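D-galactonate dehydratase family member Dd703_0947 (Dickeya dadantii, PDB 4IHC) dehydrates D-mannonate and D-gluconate to 2-dehydro-3-deoxy-D-gluconate with low activity, using one magnesium ion per subunit, neither probably being its physiological substrate. Local coordinates at residues Val301-Asn304 and Glu305-Pro308. Sequence-based numbering, arbitrary orientation.
Sequences VNIN and EWKP
Glu-305 reaches back past the helix start, where its OE1 accepts from Val-301 N at 2.9 Å. The hydrogen bond is almost straight (174°) and meets OE1 nearly along the C-O bond; a second, weak bond comes from Asn-302 N. CG lies anti to the carbonyl carbon (chi1 -79°), and the extended chain beyond it lays the carboxylate against Asn-302 CB. Asn-302 OD1 caps Asn-304 N at 2.9 Å, in the carbonyl plane and on a lone pair; together with the weak bond from Asn-302 N to Glu-305 OE1, this fits a capping box with Asn-302 as N-cap. Glu-305 OE2 accepts from Asn-302 ND2 of a second subunit, and Asn-302 ND2 donates to Glu-305 OE2 of that subunit. The capped helix, 303-311, links strands 294-296 and 317-318 as a beta-alpha-beta crossover of the enolase-superfamily barrel, following the strand that leads to the magnesium ligand Glu-298. Trp-306 turns one face to Ile-303: Ile-303 CA sits 3.9 Å from the five-membered ring centroid, 23° off the normal, a CH-pi contact, while Ile-303 CG1 touches Trp-306 CZ2 at 3.8 Å. Lys-307 N donates to Ile-303 O at 2.8 Å, and its aliphatic chain runs alongside, Lys-307 CD 3.9 Å from Ile-303 CD1; NZ continues to a salt bridge with Asp-311. Pro-308, lacking an N-H, places CD 3.6 Å from Asn-304 O where the helix kinks.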
loop_
_atom_site.group_PDB
_atom_site.type_symbol
_atom_site.label_atom_id
_atom_site.label_comp_id
_atom_site.label_asym_id
_atom_site.label_seq_id
_atom_site.Cartn_x
_atom_site.Cartn_y
_atom_site.Cartn_z
ATOM N N VAL A 301 24.925 4.953 9.628
ATOM C CA VAL A 301 25.241 5.173 11.037
ATOM C C VAL A 301 23.987 5.002 11.913
ATOM O O VAL A 301 24.042 5.147 13.135
ATOM C CB VAL A 301 25.840 6.582 11.287
ATOM C CG1 VAL A 301 27.203 6.729 10.609
ATOM C CG2 VAL A 301 24.940 7.686 10.756
ATOM N N ASN A 302 22.867 4.663 11.289
ATOM C CA ASN A 302 21.563 4.700 11.949
ATOM C C ASN A 302 20.712 3.564 11.411
ATOM O O ASN A 302 20.676 3.323 10.189
ATOM C CB ASN A 302 20.885 6.060 11.658
ATOM C CG ASN A 302 19.757 6.375 12.611
ATOM O OD1 ASN A 302 18.737 5.683 12.644
ATOM N ND2 ASN A 302 19.931 7.436 13.404
ATOM N N ILE A 303 20.031 2.867 12.315
ATOM C CA ILE A 303 19.114 1.773 11.934
ATOM C C ILE A 303 17.994 2.231 11.018
ATOM O O ILE A 303 17.586 1.498 10.097
ATOM C CB ILE A 303 18.495 1.069 13.171
ATOM C CG1 ILE A 303 17.513 -0.002 12.735
ATOM C CG2 ILE A 303 17.649 2.018 13.991
ATOM C CD1 ILE A 303 16.898 -0.705 13.920
ATOM N N ASN A 304 17.481 3.441 11.267
ATOM C CA ASN A 304 16.474 4.021 10.389
ATOM C C ASN A 304 17.008 4.278 8.958
ATOM O O ASN A 304 16.226 4.607 8.067
ATOM C CB ASN A 304 15.840 5.278 11.011
ATOM C CG ASN A 304 14.871 4.935 12.133
ATOM O OD1 ASN A 304 13.851 4.337 11.882
ATOM N ND2 ASN A 304 15.210 5.281 13.372
ATOM N N GLU A 305 18.316 4.089 8.729
ATOM C CA GLU A 305 18.849 4.067 7.347
ATOM C C GLU A 305 18.759 2.669 6.698
ATOM O O GLU A 305 18.313 2.527 5.567
ATOM C CB GLU A 305 20.296 4.625 7.277
ATOM C CG GLU A 305 20.387 6.156 7.294
ATOM C CD GLU A 305 21.761 6.705 7.721
ATOM O OE1 GLU A 305 22.507 5.992 8.443
ATOM O OE2 GLU A 305 22.094 7.866 7.346
ATOM N N TRP A 306 19.191 1.636 7.406
ATOM C CA TRP A 306 19.280 0.315 6.789
ATOM C C TRP A 306 18.038 -0.588 6.978
ATOM O O TRP A 306 17.762 -1.449 6.134
ATOM C CB TRP A 306 20.607 -0.395 7.157
ATOM C CG TRP A 306 20.848 -0.633 8.605
ATOM C CD1 TRP A 306 21.727 0.031 9.419
ATOM C CD2 TRP A 306 20.224 -1.623 9.414
ATOM N NE1 TRP A 306 21.666 -0.482 10.693
ATOM C CE2 TRP A 306 20.761 -1.506 10.712
ATOM C CE3 TRP A 306 19.266 -2.615 9.165
ATOM C CZ2 TRP A 306 20.367 -2.339 11.762
ATOM C CZ3 TRP A 306 18.875 -3.434 10.209
ATOM C CH2 TRP A 306 19.419 -3.287 11.490
ATOM N N LYS A 307 17.267 -0.387 8.041
ATOM C CA LYS A 307 16.154 -1.309 8.313
ATOM C C LYS A 307 15.091 -1.270 7.202
ATOM O O LYS A 307 14.656 -2.322 6.720
ATOM C CB LYS A 307 15.539 -1.087 9.706
ATOM C CG LYS A 307 14.670 -2.233 10.221
ATOM C CD LYS A 307 14.008 -1.884 11.542
ATOM C CE LYS A 307 12.988 -2.947 11.930
ATOM N NZ LYS A 307 12.100 -3.345 10.790
ATOM N N PRO A 308 14.674 -0.074 6.781
ATOM C CA PRO A 308 13.708 -0.073 5.666
ATOM C C PRO A 308 14.267 -0.644 4.343
ATOM O O PRO A 308 13.514 -1.178 3.535
ATOM C CB PRO A 308 13.348 1.415 5.499
ATOM C CG PRO A 308 13.770 2.062 6.798
ATOM C CD PRO A 308 14.955 1.285 7.284
#